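Local coordinates for Swi5-dependent recombination DNA repair protein 1 (PDB 3VIQ), which acts with Swi5 as a recombination activator, interacts with the recombinase Rhp51, and serves in recombinational DNA repair and meiotic chromosome segregation, at residues Gln54-Leu59 with Phe95-Phe100; Val73-Arg78 with Val91-Thr96. All blocks are in the same frame, centred on the assembly; numbering follows the deposited sequence.

In the fold
The two contacts lie in the C-terminal domain of Sfr1, on the same side of the chain's centre, with their own centres about 17 Å apart. Contact 1 packs the short helix 97-103 on the long helix 38-68. Contact 2 pairs strands 73-78 and 88-93 of a beta hairpin. Along the chain the order is helix 38-68, strand 73-78, strand 88-93, helix 97-103. The hairpin is thus the excursion between the two helices of contact 1. Both contacts end on the same piece of chain and share F95 and T96. M99 links them by packing on V73. Contact 1 is buried and lies beside Swi5, whereas contact 2 is at the surface.

Contact 1: residues Gln54-Leu59 with Phe95-Phe100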
# COMPACT_ATOMS: atom_id res chain seq x y z
N GLN A 54 2.91 9.37 18.20
CA GLN A 54 3.60 10.04 19.30
C GLN A 54 4.44 11.21 18.76
O GLN A 54 4.33 12.34 19.27
CB GLN A 54 4.49 9.00 19.98
CG GLN A 54 5.00 9.33 21.34
CD GLN A 54 5.85 8.18 21.93
OE1 GLN A 54 5.73 7.01 21.53
NE2 GLN A 54 6.71 8.52 22.88
N ALA A 55 5.25 10.95 17.71
CA ALA A 55 6.06 12.01 17.10
C ALA A 55 5.19 13.10 16.46
O ALA A 55 5.52 14.30 16.55
CB ALA A 55 7.04 11.44 16.07
N ALA A 56 4.10 12.71 15.80
CA ALA A 56 3.15 13.69 15.24
C ALA A 56 2.60 14.64 16.32
O ALA A 56 2.49 15.83 16.09
CB ALA A 56 2.00 13.01 14.49
N GLU A 57 2.25 14.11 17.48
CA GLU A 57 1.75 14.92 18.61
C GLU A 57 2.81 15.88 19.17
O GLU A 57 2.49 17.02 19.56
CB GLU A 57 1.23 14.02 19.73
CG GLU A 57 -0.17 13.49 19.47
CD GLU A 57 -0.65 12.57 20.58
OE1 GLU A 57 -0.19 12.73 21.72
OE2 GLU A 57 -1.49 11.69 20.31
N VAL A 58 4.07 15.44 19.21
CA VAL A 58 5.16 16.31 19.65
C VAL A 58 5.39 17.46 18.64
O VAL A 58 5.60 18.59 19.06
CB VAL A 58 6.49 15.54 19.83
CG1 VAL A 58 7.58 16.49 20.31
CG2 VAL A 58 6.32 14.38 20.84
N LEU A 59 5.37 17.16 17.34
CA LEU A 59 5.65 18.19 16.32
C LEU A 59 4.47 19.14 16.08
O LEU A 59 4.65 20.38 15.95
CB LEU A 59 6.05 17.56 14.99
CG LEU A 59 7.40 16.88 14.99
CD1 LEU A 59 7.41 15.76 13.92
CD2 LEU A 59 8.51 17.88 14.79
N PHE A 95 -5.10 25.50 12.33
CA PHE A 95 -4.32 24.38 11.85
C PHE A 95 -4.71 23.11 12.61
O PHE A 95 -4.58 23.04 13.83
CB PHE A 95 -2.85 24.69 12.05
CG PHE A 95 -1.94 23.76 11.36
CD1 PHE A 95 -1.89 23.72 9.98
CD2 PHE A 95 -1.06 22.96 12.09
CE1 PHE A 95 -1.00 22.88 9.33
CE2 PHE A 95 -0.19 22.11 11.46
CZ PHE A 95 -0.15 22.07 10.06
N THR A 96 -5.20 22.11 11.88
CA THR A 96 -5.66 20.87 12.49
C THR A 96 -4.60 19.75 12.31
O THR A 96 -3.65 19.89 11.52
CB THR A 96 -7.01 20.44 11.89
OG1 THR A 96 -6.84 20.19 10.49
CG2 THR A 96 -8.08 21.54 12.08
N MET A 97 -4.75 18.68 13.07
CA MET A 97 -3.86 17.52 12.95
C MET A 97 -3.92 16.97 11.53
O MET A 97 -2.93 16.50 11.01
CB MET A 97 -4.19 16.41 13.97
CG MET A 97 -3.29 15.14 13.89
SD MET A 97 -1.49 15.42 13.99
CE MET A 97 -1.27 15.47 15.76
N SER A 98 -5.09 17.08 10.91
CA SER A 98 -5.31 16.47 9.60
C SER A 98 -4.61 17.24 8.51
O SER A 98 -4.14 16.66 7.55
CB SER A 98 -6.82 16.37 9.34
OG SER A 98 -7.44 15.66 10.41
N MET A 99 -4.55 18.56 8.65
CA MET A 99 -3.74 19.39 7.75
C MET A 99 -2.27 19.05 7.94
O MET A 99 -1.50 18.96 6.98
CB MET A 99 -3.97 20.87 8.03
CG MET A 99 -5.35 21.39 7.62
SD MET A 99 -5.66 22.96 8.45
CE MET A 99 -7.40 23.28 8.06
N PHE A 100 -1.90 18.87 9.21
CA PHE A 100 -0.56 18.45 9.54
C PHE A 100 -0.24 17.15 8.86
O PHE A 100 0.76 17.04 8.17
CB PHE A 100 -0.38 18.32 11.05
CG PHE A 100 0.92 17.75 11.44
CD1 PHE A 100 2.02 18.57 11.58
CD2 PHE A 100 1.06 16.38 11.64
CE1 PHE A 100 3.24 18.05 11.92
CE2 PHE A 100 2.25 15.86 11.98
CZ PHE A 100 3.36 16.68 12.12
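A56 and L59 meet F100 where the short helix 97-103 packs on helix 38-68, a helix-on-helix contact without hydrogen bonds between the two segments. The F100 ring makes the first apolar contact. Its CG is anti to the backbone N (chi1 173°), and the ring reaches the long helix with its outer atoms. F100 CE2 lies 3.8 Å from A56 CB, and F100 CZ lies 4.0 Å from L59 CB. Both methyl and methylene approach the ring obliquely. These three residues are buried.

M97 makes the second apolar contact. Its chain bends at chi2 and chi3, which brings the sulfur and methyl to the long helix. M97 SD stands 4.3 Å from A56 CB. W120 packs on A56 and M97 and gives a hydrogen bond from its NE1 to E57 OE2. Swi5 packs on the long helix as well, with M60 of Swi5 against A55 and H67 of Swi5 against L59.

The polar contacts within the 95-100 segment cap the short helix. T96 is the N-cap, and T96 and M99 form a capping box. Its two bonds, M99 N to T96 OG1 (3.4 Å) and T96 N to M99 SD (3.6 Å), are both weak. Across the helices, the M97 methyl CE rests 3.8 Å from the backbone oxygen A56 O.

Contact 2: residues Val73-Arg78 with Val91-Thr96; sequences VTQSFR and VRTEFT
V73 and T93 form a hydrogen-bonded antiparallel pair of this beta hairpin. V73 N donates to T93 O at 3.0 Å, and T93 N returns a bond of the same length to V73 O. V73 O also takes a CA-H...O contact from R92 CA, at 3.2 Å. The bond from Q75 N to V91 O is weak, at 3.4 Å. Beyond it, F77 and Q89 are joined by backbone hydrogen bonds.

On one face, T74 meets R92, which has two conformers. In the one described here, T74 OG1 accepts from the R92 guanidinium. R92 NE is the nearer donor, 3.0 Å from T74 OG1, with an N-H...O angle of 148°. NH2 adds a weak bond. The hydroxyl oxygen sits at the guanidinium edge, tilted 18° from its plane. T74 OG1 is anti to the carbonyl carbon (chi1 -70°), and the R92 chain runs extended from CG to NE to meet it. An alanine in place of T74 would probably leave NE and NH2 of this R92 conformer without this acceptor and the guanidinium freer to turn.

The other face carries V73, Q75, V91 and T93. Q75 and V91 lie side by side, with Q75 OE1 3.8 Å from V91 CG1. F95 follows strand 88-93, and V73 CG2 meets its ring at the edge, in plane, 3.8 Å from F95 CD1.

F95 leads from the hairpin to the helices. It packs on M63 and I67 of helix 38-68 and on F100 of helix 97-103.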
# COMPACT_ATOMS: atom_id res chain seq x y z
N VAL A 73 -4.31 29.53 9.33
CA VAL A 73 -4.44 28.97 8.00
C VAL A 73 -5.40 29.78 7.12
O VAL A 73 -6.54 29.96 7.49
CB VAL A 73 -5.03 27.51 8.07
CG1 VAL A 73 -5.32 26.97 6.68
CG2 VAL A 73 -4.11 26.54 8.87
N THR A 74 -4.95 30.20 5.93
CA THR A 74 -5.84 30.79 4.92
C THR A 74 -6.40 29.78 3.89
O THR A 74 -5.63 29.12 3.17
CB THR A 74 -5.10 31.92 4.14
OG1 THR A 74 -4.90 33.05 5.00
CG2 THR A 74 -5.91 32.37 2.92
N GLN A 75 -7.72 29.67 3.80
CA GLN A 75 -8.39 28.89 2.76
C GLN A 75 -8.85 29.84 1.68
O GLN A 75 -9.48 30.86 1.97
CB GLN A 75 -9.60 28.16 3.33
CG GLN A 75 -9.25 27.02 4.23
CD GLN A 75 -10.43 26.44 5.00
OE1 GLN A 75 -11.46 27.09 5.19
NE2 GLN A 75 -10.26 25.21 5.48
N SER A 76 -8.55 29.51 0.42
CA SER A 76 -8.80 30.41 -0.70
C SER A 76 -9.52 29.74 -1.88
O SER A 76 -9.24 28.59 -2.20
CB SER A 76 -7.48 31.00 -1.19
OG SER A 76 -7.02 32.05 -0.36
N PHE A 77 -10.45 30.45 -2.52
CA PHE A 77 -11.01 30.04 -3.81
C PHE A 77 -11.48 31.24 -4.58
O PHE A 77 -11.70 32.30 -4.01
CB PHE A 77 -12.16 29.04 -3.66
CG PHE A 77 -13.27 29.50 -2.74
CD1 PHE A 77 -14.37 30.18 -3.24
CD2 PHE A 77 -13.20 29.26 -1.39
CE1 PHE A 77 -15.37 30.60 -2.39
CE2 PHE A 77 -14.21 29.70 -0.55
CZ PHE A 77 -15.29 30.35 -1.06
N ARG A 78 -11.65 31.07 -5.88
CA ARG A 78 -12.12 32.14 -6.74
C ARG A 78 -13.65 32.23 -6.78
O ARG A 78 -14.33 31.22 -6.82
CB ARG A 78 -11.57 31.88 -8.12
CG ARG A 78 -11.74 32.98 -9.10
CD ARG A 78 -11.32 32.48 -10.48
NE ARG A 78 -11.92 33.33 -11.49
CZ ARG A 78 -12.26 32.93 -12.71
NH1 ARG A 78 -12.06 31.69 -13.10
NH2 ARG A 78 -12.83 33.81 -13.55
N VAL A 91 -10.46 33.24 3.92
CA VAL A 91 -11.01 32.90 5.22
C VAL A 91 -9.80 32.57 6.08
O VAL A 91 -8.70 32.40 5.55
CB VAL A 91 -11.97 31.68 5.10
CG1 VAL A 91 -11.82 30.70 6.27
CG2 VAL A 91 -13.41 32.16 4.97
N ARG A 92 -9.98 32.53 7.39
CA ARG A 92 -8.93 32.00 8.23
C ARG A 92 -9.53 30.99 9.20
O ARG A 92 -10.71 31.06 9.54
CB ARG A 92 -8.15 33.15 8.87
CG ARG A 92 -7.46 33.95 7.78
CD ARG A 92 -6.41 34.93 8.22
NE ARG A 92 -5.43 35.05 7.14
CZ ARG A 92 -4.35 35.82 7.17
NH1 ARG A 92 -4.08 36.57 8.23
NH2 ARG A 92 -3.54 35.83 6.13
N THR A 93 -8.71 29.99 9.56
CA THR A 93 -9.13 28.85 10.40
C THR A 93 -7.91 28.23 11.05
O THR A 93 -6.77 28.48 10.62
CB THR A 93 -9.85 27.73 9.60
OG1 THR A 93 -11.02 28.27 8.99
CG2 THR A 93 -10.28 26.59 10.49
N GLU A 94 -8.13 27.44 12.09
CA GLU A 94 -7.04 26.83 12.83
C GLU A 94 -6.39 25.66 12.07
O GLU A 94 -7.03 24.95 11.29
CB GLU A 94 -7.49 26.37 14.23
CG GLU A 94 -8.66 25.38 14.22
CD GLU A 94 -8.80 24.60 15.53
OE1 GLU A 94 -8.39 25.11 16.59
OE2 GLU A 94 -9.32 23.46 15.48
N PHE A 95 -5.10 25.50 12.33
CA PHE A 95 -4.32 24.38 11.85
C PHE A 95 -4.71 23.11 12.61
O PHE A 95 -4.58 23.04 13.83
CB PHE A 95 -2.85 24.69 12.05
CG PHE A 95 -1.94 23.76 11.36
CD1 PHE A 95 -1.89 23.72 9.98
CD2 PHE A 95 -1.06 22.96 12.09
CE1 PHE A 95 -1.00 22.88 9.33
CE2 PHE A 95 -0.19 22.11 11.46
CZ PHE A 95 -0.15 22.07 10.06
N THR A 96 -5.20 22.11 11.88
CA THR A 96 -5.66 20.87 12.49
C THR A 96 -4.60 19.75 12.31
O THR A 96 -3.65 19.89 11.52
CB THR A 96 -7.01 20.44 11.89
OG1 THR A 96 -6.84 20.19 10.49
CG2 THR A 96 -8.08 21.54 12.08